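PDB 4XPL: N-Acetyltransferase, PseH, which catalyses the acetyl-coenzyme A-dependent N-4 acetylation of UDP-4-amino-4,6-dideoxy-beta-L-AltNAc, the third step in making pseudaminic acid, a sialic-acid-like sugar used to modify flagellin. Local coordinates for residues Y41-F44 with E45-L48; I106-Y109 with A110-L114; H128-L131 with K132-Q136. The protein carries 8 engineered substitutions. One frame throughout, in Å; residues are numbered along the deposited sequence.

Contact 1. Residues Y41-F44 with E45-L48; sequences YIDF and EEHL
Tyr41 and Glu45, one turn apart, meet at the start of helix 41-56 through aliphatic carbon rather than charge. Glu45 CB sits over one face of the tyrosine ring, 4.0 Å from its centroid, in a CH-pi contact, and the next methylene reaches the phenol end, with Glu45 CG 3.6 Å from Tyr41 OH. Beyond CG the glutamate bends (chi2 -88°), which turns its carboxylate away from the phenol and brings Glu45 OE1 to within 3.6 Å of Ile42 CD1. The same isoleucine crosses the carboxylate of Glu46 at a slant, Ile42 CG1 meeting Glu46 OE2. A second ring contact repeats the i to i+4 pattern: Leu48 CG stands over the Phe44 ring, displaced toward its rim, while Leu48 CD1 packs against Phe44 CE2 at 3.7 Å. Both aromatic rings are carried toward the following turn because their CG atoms lie opposite the backbone N, with chi1 of 174° at Phe44.

His47 meets backbone instead. Asp43 O lies 2.9 Å above the imidazole plane, over its centre, while accepting the helical bond from His47 N (2.9 Å). Beneath these side chains run the other i to i+4 bonds, Glu45 N to Tyr41 O, Glu46 N to Ile42 O and Leu48 N to Phe44 O, which set the spacing of the pairs. Farther out, Phe25 stacks on the ring of His47 and ties this turn to helix 18-25.

Chemically the first turns carry an excess of acid. Asp43 OD1 and Glu46 OE1 are 4.0 Å apart, their carboxylate planes 68° from each other, a proximity that may raise the proton affinity of one of them; lying near the amino-terminal end of a helix, the acids would probably be steadied by its dipole.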
loop_
_atom_site.group_PDB
_atom_site.type_symbol
_atom_site.label_atom_id
_atom_site.label_comp_id
_atom_site.label_asym_id
_atom_site.label_seq_id
_atom_site.Cartn_x
_atom_site.Cartn_y
_atom_site.Cartn_z
ATOM N N TYR A 41 19.216 -1.268 -16.966
ATOM C CA TYR A 41 18.937 -2.686 -16.840
ATOM C C TYR A 41 18.933 -3.091 -15.374
ATOM O O TYR A 41 18.061 -3.813 -14.957
ATOM C CB TYR A 41 19.907 -3.581 -17.646
ATOM C CG TYR A 41 19.691 -5.047 -17.328
ATOM C CD1 TYR A 41 18.729 -5.791 -18.014
ATOM C CD2 TYR A 41 20.420 -5.674 -16.319
ATOM C CE1 TYR A 41 18.499 -7.145 -17.707
ATOM C CE2 TYR A 41 20.207 -7.027 -15.995
ATOM C CZ TYR A 41 19.240 -7.747 -16.685
ATOM O OH TYR A 41 19.043 -9.066 -16.366
ATOM N N ILE A 42 19.883 -2.610 -14.575
ATOM C CA ILE A 42 19.945 -3.073 -13.181
ATOM C C ILE A 42 18.636 -2.709 -12.425
ATOM O O ILE A 42 18.119 -3.501 -11.660
ATOM C CB ILE A 42 21.212 -2.585 -12.448
ATOM C CG1 ILE A 42 21.300 -3.198 -11.024
ATOM C CG2 ILE A 42 21.267 -1.070 -12.396
ATOM C CD1 ILE A 42 21.117 -4.717 -10.967
ATOM N N ASP A 43 18.066 -1.536 -12.687
ATOM C CA ASP A 43 16.805 -1.149 -12.001
ATOM C C ASP A 43 15.645 -2.062 -12.442
ATOM O O ASP A 43 14.912 -2.604 -11.619
ATOM C CB ASP A 43 16.483 0.324 -12.243
ATOM C CG ASP A 43 17.484 1.249 -11.576
ATOM O OD1 ASP A 43 17.890 0.985 -10.423
ATOM O OD2 ASP A 43 17.875 2.238 -12.206
ATOM N N PHE A 44 15.507 -2.243 -13.753
ATOM C CA PHE A 44 14.520 -3.147 -14.309
ATOM C C PHE A 44 14.647 -4.555 -13.722
ATOM O O PHE A 44 13.667 -5.158 -13.306
ATOM C CB PHE A 44 14.725 -3.230 -15.812
ATOM C CG PHE A 44 13.871 -4.239 -16.474
ATOM C CD1 PHE A 44 12.493 -4.043 -16.566
ATOM C CD2 PHE A 44 14.432 -5.398 -17.023
ATOM C CE1 PHE A 44 11.684 -4.987 -17.213
ATOM C CE2 PHE A 44 13.626 -6.338 -17.678
ATOM C CZ PHE A 44 12.255 -6.128 -17.763
ATOM N N GLU A 45 15.867 -5.065 -13.695
ATOM C CA GLU A 45 16.125 -6.384 -13.174
ATOM C C GLU A 45 15.792 -6.481 -11.679
ATOM O O GLU A 45 15.270 -7.506 -11.242
ATOM C CB GLU A 45 17.586 -6.766 -13.437
ATOM C CG GLU A 45 17.937 -8.180 -13.061
ATOM C CD GLU A 45 18.370 -8.336 -11.615
ATOM O OE1 GLU A 45 18.586 -7.316 -10.916
ATOM O OE2 GLU A 45 18.498 -9.499 -11.174
ATOM N N GLU A 46 16.082 -5.430 -10.910
ATOM C CA GLU A 46 15.756 -5.407 -9.481
ATOM C C GLU A 46 14.226 -5.352 -9.234
ATOM O O GLU A 46 13.708 -5.955 -8.299
ATOM C CB GLU A 46 16.451 -4.241 -8.758
ATOM C CG GLU A 46 17.970 -4.436 -8.527
ATOM C CD GLU A 46 18.644 -3.162 -7.992
ATOM O OE1 GLU A 46 17.942 -2.126 -7.860
ATOM O OE2 GLU A 46 19.863 -3.192 -7.714
ATOM N N HIS A 47 13.520 -4.633 -10.090
ATOM C CA HIS A 47 12.062 -4.587 -10.033
ATOM C C HIS A 47 11.464 -5.980 -10.338
ATOM O O HIS A 47 10.567 -6.445 -9.623
ATOM C CB HIS A 47 11.542 -3.539 -11.019
ATOM C CG HIS A 47 12.072 -2.162 -10.768
ATOM N ND1 HIS A 47 12.165 -1.208 -11.759
ATOM C CD2 HIS A 47 12.560 -1.585 -9.644
ATOM C CE1 HIS A 47 12.690 -0.100 -11.255
ATOM N NE2 HIS A 47 12.935 -0.300 -9.975
ATOM N N LEU A 48 11.973 -6.653 -11.368
ATOM C CA LEU A 48 11.518 -8.015 -11.713
ATOM C C LEU A 48 11.774 -9.014 -10.589
ATOM O O LEU A 48 10.958 -9.897 -10.364
ATOM C CB LEU A 48 12.224 -8.544 -12.951
ATOM C CG LEU A 48 11.853 -8.031 -14.338
ATOM C CD1 LEU A 48 12.466 -8.973 -15.390
ATOM C CD2 LEU A 48 10.335 -7.937 -14.518
#

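Contact 2. Residues I106-Y109 with A110-L114; sequences IIKY and AFESL. Engineered in segment 110-114: Ser113 (natural residue Asn).
Tyr109 holds two successive residues of the following turn, Ser113 and Leu114, and does so with its backbone as well as its ring. Among the hydrogen bonds, Ala110 N, Phe111 N and Glu112 N follow the ordinary i to i+4 pattern, back to Ile106 O, Ile107 O and Lys108 O. The carbonyl of Tyr109 keeps its i to i+4 donor, Ser113 N, and adds an i to i+5 donor, Leu114 N. Leu114 N reaches Tyr109 O at 2.9 Å, nearly straight at 164°, whereas Ser113 N, at the same distance, arrives bent, with an N-H...O angle of 142°. Here the helix widens into a pi-type turn.

Contacts with the aromatic rings come next. CB of Ser113, an engineered residue (asparagine in the natural protein), stands over one face of the Tyr109 ring, 3.7 Å from its centroid, a CH-pi contact. Leu114 CG approaches another part of that ring, 3.7 Å from Tyr109 CE2. With its CG opposite the backbone N (chi1 -168°), the tyrosine swings along the helix to meet both. Ile107 and Phe111 run side by side in the same direction, Ile107 CG2 touching Phe111 CE2 at 3.7 Å.

The charged pair is looser. Lys108, fully extended, lays its methylenes across the carboxylate of Glu112, with Lys108 CE 3.6 Å from Glu112 OE1, but the ammonium stops short: Lys108 NZ and Glu112 OE1 are 4.7 Å apart, which leaves a loose electrostatic attraction, not a salt bridge.

Helix 99-114 is the crossover of the beta-alpha-beta unit between strands 84-91 and 118-124. Ile106 and Ala110 press on Phe77 and Leu119 of the sheet, Leu114 on Cys85 and Phe77, and the Tyr109 ring meets Phe63 edge-to-face.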
loop_
_atom_site.group_PDB
_atom_site.type_symbol
_atom_site.label_atom_id
_atom_site.label_comp_id
_atom_site.label_asym_id
_atom_site.label_seq_id
_atom_site.Cartn_x
_atom_site.Cartn_y
_atom_site.Cartn_z
ATOM N N ILE A 106 -7.759 -0.074 1.219
ATOM C CA ILE A 106 -6.916 -0.792 2.164
ATOM C C ILE A 106 -7.765 -1.442 3.251
ATOM O O ILE A 106 -7.596 -2.621 3.554
ATOM C CB ILE A 106 -5.849 0.135 2.823
ATOM C CG1 ILE A 106 -4.695 0.410 1.835
ATOM C CG2 ILE A 106 -5.284 -0.491 4.146
ATOM C CD1 ILE A 106 -4.011 1.714 2.022
ATOM N N ILE A 107 -8.650 -0.665 3.859
ATOM C CA ILE A 107 -9.459 -1.151 4.974
ATOM C C ILE A 107 -10.450 -2.216 4.513
ATOM O O ILE A 107 -10.567 -3.298 5.149
ATOM C CB ILE A 107 -10.153 0.044 5.730
ATOM C CG1 ILE A 107 -9.080 0.977 6.311
ATOM C CG2 ILE A 107 -11.088 -0.465 6.783
ATOM C CD1 ILE A 107 -9.587 2.292 6.842
ATOM N N LYS A 108 -11.142 -1.949 3.404
ATOM C CA LYS A 108 -12.040 -2.932 2.836
ATOM C C LYS A 108 -11.327 -4.252 2.537
ATOM O O LYS A 108 -11.771 -5.324 2.956
ATOM C CB LYS A 108 -12.723 -2.375 1.568
ATOM C CG LYS A 108 -13.762 -3.309 0.978
ATOM C CD LYS A 108 -14.529 -2.622 -0.186
ATOM C CE LYS A 108 -15.580 -3.563 -0.787
ATOM N NZ LYS A 108 -16.516 -2.854 -1.731
ATOM N N TYR A 109 -10.211 -4.180 1.823
ATOM C CA TYR A 109 -9.487 -5.395 1.447
ATOM C C TYR A 109 -8.978 -6.146 2.671
ATOM O O TYR A 109 -9.106 -7.357 2.779
ATOM C CB TYR A 109 -8.303 -5.080 0.507
ATOM C CG TYR A 109 -7.749 -6.338 -0.110
ATOM C CD1 TYR A 109 -8.285 -6.844 -1.271
ATOM C CD2 TYR A 109 -6.661 -7.002 0.458
ATOM C CE1 TYR A 109 -7.798 -8.019 -1.844
ATOM C CE2 TYR A 109 -6.175 -8.185 -0.105
ATOM C CZ TYR A 109 -6.731 -8.673 -1.258
ATOM O OH TYR A 109 -6.237 -9.828 -1.846
ATOM N N ALA A 110 -8.403 -5.435 3.610
ATOM C CA ALA A 110 -7.926 -6.085 4.841
ATOM C C ALA A 110 -9.044 -6.758 5.637
ATOM O O ALA A 110 -8.922 -7.919 6.054
ATOM C CB ALA A 110 -7.221 -5.065 5.720
ATOM N N PHE A 111 -10.152 -6.053 5.831
ATOM C CA PHE A 111 -11.241 -6.583 6.637
ATOM C C PHE A 111 -12.083 -7.628 5.895
ATOM O O PHE A 111 -12.487 -8.599 6.494
ATOM C CB PHE A 111 -12.157 -5.460 7.140
ATOM C CG PHE A 111 -11.567 -4.609 8.243
ATOM C CD1 PHE A 111 -10.395 -4.953 8.887
ATOM C CD2 PHE A 111 -12.229 -3.458 8.647
ATOM C CE1 PHE A 111 -9.872 -4.161 9.919
ATOM C CE2 PHE A 111 -11.709 -2.652 9.683
ATOM C CZ PHE A 111 -10.535 -3.004 10.303
ATOM N N GLU A 112 -12.344 -7.420 4.607
ATOM C CA GLU A 112 -13.249 -8.273 3.854
ATOM C C GLU A 112 -12.576 -9.428 3.096
ATOM O O GLU A 112 -13.161 -10.518 2.986
ATOM C CB GLU A 112 -14.102 -7.455 2.870
ATOM C CG GLU A 112 -15.058 -6.478 3.560
ATOM C CD GLU A 112 -16.030 -5.804 2.590
ATOM O OE1 GLU A 112 -16.206 -6.301 1.446
ATOM O OE2 GLU A 112 -16.622 -4.765 2.984
ATOM N N SER A 113 -11.381 -9.195 2.572
ATOM C CA SER A 113 -10.674 -10.185 1.762
ATOM C C SER A 113 -9.608 -10.935 2.566
ATOM O O SER A 113 -9.632 -12.151 2.626
ATOM C CB SER A 113 -10.086 -9.514 0.534
ATOM O OG SER A 113 -11.141 -9.108 -0.317
ATOM N N LEU A 114 -8.701 -10.227 3.220
ATOM C CA LEU A 114 -7.742 -10.921 4.131
ATOM C C LEU A 114 -8.411 -11.370 5.439
ATOM O O LEU A 114 -7.952 -12.304 6.095
ATOM C CB LEU A 114 -6.545 -10.014 4.462
ATOM C CG LEU A 114 -5.686 -9.491 3.316
ATOM C CD1 LEU A 114 -4.605 -8.476 3.791
ATOM C CD2 LEU A 114 -5.056 -10.622 2.521
#

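Contact 3. Residues H128-L131 with K132-Q136; sequences HKAL and KLYQQ. Engineered in segment 128-131: His128 (natural residue Arg). With ACO (acetyl coenzyme *a), chain B.
Tyr134 carries its aromatic face over a backbone oxygen of the preceding turn: Ala130 O lies 3.1 Å above the ring plane, toward the rim, while also accepting a hydrogen bond from Tyr134 N (2.9 Å). The ring is brought there by a first torsion that sets CG beside the backbone N (chi1 -64°). From there the ring slants back toward the start of the helix and the cofactor, passing Ala130 CB on the way, and its hydroxyl ends 3.6 Å from C3P in the pantetheine arm of acetyl coenzyme A.

Other residues of the two turns meet the nucleotide end of the same molecule. Lys129, on one side of the adenosine, applies its aliphatic stem, with Lys129 CG 3.4 Å from C8A of the base. Lys132 approaches from the next turn; Lys132 CG lies 3.5 Å from N3A, and the bend at chi2 (53°) redirects the chain beyond it, its ammonium making a weak bond to Gln135 OE1. His128, an engineered substitution for arginine, touches the adenine amino group through its CB. One turn beyond Lys132, Gln136 extends to the 3'-phosphate, where NE2 donates a straight bond of 2.7 Å to O7A (170°).

What positions these groups is the regular backbone ladder, Lys132 N to His128 O, Leu133 N to Lys129 O and Gln135 N to Leu131 O, together with the inner face of the helix. There Leu133 packs on Met103 and Leu89, and Phe87 meets the Tyr134 ring edge-to-face.

In GNAT enzymes the pantetheine arm enters the cleft where two parallel strands splay apart, here 84-91 and 118-124, and the helix after the second strand, here 128-136, flanks the adenosine, its tyrosine reaching toward the thioester arm, as in many members of the family.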
loop_
_atom_site.group_PDB
_atom_site.type_symbol
_atom_site.label_atom_id
_atom_site.label_comp_id
_atom_site.label_asym_id
_atom_site.label_seq_id
_atom_site.Cartn_x
_atom_site.Cartn_y
_atom_site.Cartn_z
ATOM N N HIS A 128 3.086 14.144 8.071
ATOM C CA HIS A 128 1.858 14.675 8.653
ATOM C C HIS A 128 0.668 14.362 7.785
ATOM O O HIS A 128 -0.433 14.133 8.288
ATOM C CB HIS A 128 1.943 16.189 8.835
ATOM C CG HIS A 128 3.122 16.634 9.638
ATOM N ND1 HIS A 128 3.424 16.101 10.874
ATOM C CD2 HIS A 128 4.067 17.574 9.388
ATOM C CE1 HIS A 128 4.512 16.688 11.347
ATOM N NE2 HIS A 128 4.921 17.585 10.465
ATOM N N LYS A 129 0.886 14.366 6.480
ATOM C CA LYS A 129 -0.162 14.003 5.553
ATOM C C LYS A 129 -0.663 12.623 5.883
ATOM O O LYS A 129 -1.862 12.419 5.997
ATOM C CB LYS A 129 0.295 14.078 4.081
ATOM C CG LYS A 129 0.131 15.459 3.487
ATOM C CD LYS A 129 0.136 15.473 1.968
ATOM C CE LYS A 129 1.541 15.458 1.388
ATOM N NZ LYS A 129 1.625 16.463 0.268
ATOM N N ALA A 130 0.251 11.670 6.029
ATOM C CA ALA A 130 -0.142 10.292 6.287
ATOM C C ALA A 130 -0.807 10.159 7.659
ATOM O O ALA A 130 -1.834 9.470 7.811
ATOM C CB ALA A 130 1.055 9.349 6.162
ATOM N N LEU A 131 -0.218 10.791 8.667
ATOM C CA LEU A 131 -0.808 10.737 10.011
ATOM C C LEU A 131 -2.236 11.258 10.056
ATOM O O LEU A 131 -3.102 10.608 10.604
ATOM C CB LEU A 131 0.032 11.505 11.005
ATOM C CG LEU A 131 1.314 10.773 11.354
ATOM C CD1 LEU A 131 2.326 11.785 12.021
ATOM C CD2 LEU A 131 0.969 9.584 12.252
ATOM N N LYS A 132 -2.465 12.425 9.486
ATOM C CA LYS A 132 -3.797 13.014 9.439
ATOM C C LYS A 132 -4.798 12.052 8.761
ATOM O O LYS A 132 -5.930 11.861 9.219
ATOM C CB LYS A 132 -3.721 14.317 8.659
ATOM C CG LYS A 132 -5.042 15.122 8.567
ATOM C CD LYS A 132 -5.599 15.352 9.964
ATOM C CE LYS A 132 -6.510 16.541 10.061
ATOM N NZ LYS A 132 -6.498 16.995 11.501
ATOM N N LEU A 133 -4.351 11.431 7.678
ATOM C CA LEU A 133 -5.200 10.532 6.912
ATOM C C LEU A 133 -5.577 9.329 7.757
ATOM O O LEU A 133 -6.727 8.914 7.769
ATOM C CB LEU A 133 -4.445 10.083 5.665
ATOM C CG LEU A 133 -5.258 9.480 4.565
ATOM C CD1 LEU A 133 -6.356 10.459 4.129
ATOM C CD2 LEU A 133 -4.301 9.103 3.426
ATOM N N TYR A 134 -4.596 8.779 8.472
ATOM C CA TYR A 134 -4.819 7.623 9.352
ATOM C C TYR A 134 -5.753 7.986 10.506
ATOM O O TYR A 134 -6.674 7.229 10.835
ATOM C CB TYR A 134 -3.478 7.086 9.895
ATOM C CG TYR A 134 -2.538 6.534 8.824
ATOM C CD1 TYR A 134 -2.941 6.413 7.490
ATOM C CD2 TYR A 134 -1.238 6.144 9.143
ATOM C CE1 TYR A 134 -2.084 5.939 6.519
ATOM C CE2 TYR A 134 -0.368 5.628 8.141
ATOM C CZ TYR A 134 -0.807 5.530 6.852
ATOM O OH TYR A 134 0.033 5.051 5.859
ATOM N N GLN A 135 -5.529 9.147 11.112
ATOM C CA GLN A 135 -6.376 9.623 12.207
ATOM C C GLN A 135 -7.801 9.816 11.708
ATOM O O GLN A 135 -8.762 9.500 12.415
ATOM C CB GLN A 135 -5.842 10.950 12.778
ATOM C CG GLN A 135 -6.785 11.662 13.737
ATOM C CD GLN A 135 -7.297 12.979 13.191
ATOM O OE1 GLN A 135 -6.606 14.012 13.298
ATOM N NE2 GLN A 135 -8.513 12.971 12.626
ATOM N N GLN A 136 -7.946 10.345 10.495
ATOM C CA GLN A 136 -9.285 10.552 9.928
ATOM C C GLN A 136 -10.027 9.235 9.693
ATOM O O GLN A 136 -11.245 9.216 9.635
ATOM C CB GLN A 136 -9.212 11.346 8.621
ATOM C CG GLN A 136 -8.904 12.819 8.838
ATOM C CD GLN A 136 -8.702 13.596 7.558
ATOM O OE1 GLN A 136 -8.804 14.823 7.559
ATOM N NE2 GLN A 136 -8.409 12.906 6.469
HETATM N N1A ACO B . -0.907 18.635 9.016
HETATM C C2A ACO B . -2.120 18.043 9.034
HETATM N N3A ACO B . -2.777 17.700 7.906
HETATM C C4A ACO B . -2.254 17.927 6.668
HETATM C C5A ACO B . -0.932 18.560 6.567
HETATM C C6A ACO B . -0.265 18.918 7.852
HETATM N N6A ACO B . 0.955 19.515 7.877
HETATM N N7A ACO B . -0.664 18.665 5.245
HETATM C C8A ACO B . -1.721 18.145 4.558
HETATM N N9A ACO B . -2.669 17.699 5.413
HETATM C C1B ACO B . -3.978 17.047 5.095
HETATM C C2B ACO B . -4.672 17.600 3.855
HETATM O O2B ACO B . -5.327 18.844 4.121
HETATM C C3B ACO B . -5.641 16.477 3.557
HETATM O O3B ACO B . -6.801 16.667 4.369
HETATM P P3B ACO B . -8.219 15.934 4.115
HETATM O O7A ACO B . -7.945 14.439 4.251
HETATM O O8A ACO B . -9.061 16.469 5.250
HETATM O O9A ACO B . -8.668 16.381 2.738
HETATM C C4B ACO B . -4.881 15.208 3.946
HETATM O O4B ACO B . -3.853 15.631 4.855
HETATM C C5B ACO B . -4.291 14.491 2.726
HETATM O O5B ACO B . -3.564 15.407 1.893
HETATM P P1A ACO B . -3.579 15.369 0.272
HETATM O O1A ACO B . -2.663 16.430 -0.273
HETATM O O2A ACO B . -5.007 15.268 -0.219
HETATM O O3A ACO B . -2.727 14.051 -0.081
HETATM P P2A ACO B . -3.359 12.709 -0.661
HETATM O O4A ACO B . -4.620 12.378 0.092
HETATM O O5A ACO B . -3.443 12.885 -2.163
HETATM O O6A ACO B . -2.168 11.643 -0.424
HETATM C CBP ACO B . -0.641 10.213 0.650
HETATM C CCP ACO B . -1.706 11.259 0.868
HETATM C CDP ACO B . -1.288 9.011 -0.099
HETATM C CEP ACO B . -0.088 9.773 2.012
HETATM C CAP ACO B . 0.463 10.871 -0.194
HETATM O OAP ACO B . 0.978 12.050 0.471
HETATM C C9P ACO B . 1.601 9.945 -0.486
HETATM O O9P ACO B . 1.504 9.069 -1.347
HETATM N N8P ACO B . 2.719 10.161 0.212
HETATM C C7P ACO B . 3.940 9.401 -0.035
HETATM C C6P ACO B . 3.788 7.937 0.404
HETATM C C5P ACO B . 3.483 7.828 1.886
HETATM O O5P ACO B . 3.999 8.600 2.702
HETATM N N4P ACO B . 2.684 6.832 2.269
HETATM C C3P ACO B . 2.541 6.505 3.698
HETATM C C2P ACO B . 3.700 5.594 4.162
HETATM S S1P ACO B . 3.503 4.028 3.340
HETATM C C ACO B . 4.602 4.001 2.089
HETATM O O ACO B . 5.319 4.984 1.864
HETATM C CH3 ACO B . 4.650 2.757 1.237
#

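Overall arrangement
Each contact joins successive turns of its own helix, 41-56, 99-114 and 128-136, all within one GNAT domain and met in the order 1, 2, 3 along the chain. Contact 3 is the one that touches acetyl coenzyme A, lining its adenosine, 3'-phosphate and pantetheine. Contact 2 lies at the far end of helix 99-114, its nearest atoms about 6 Å from contact 3 and the side chain of Ile106 about 8 Å from the cofactor; both pack on Phe87 and Leu89 of strand 84-91. Contact 1 stands apart at the surface, across the chain's centre from both, its centre 30 Å from that of contact 2 and 32 Å from that of contact 3.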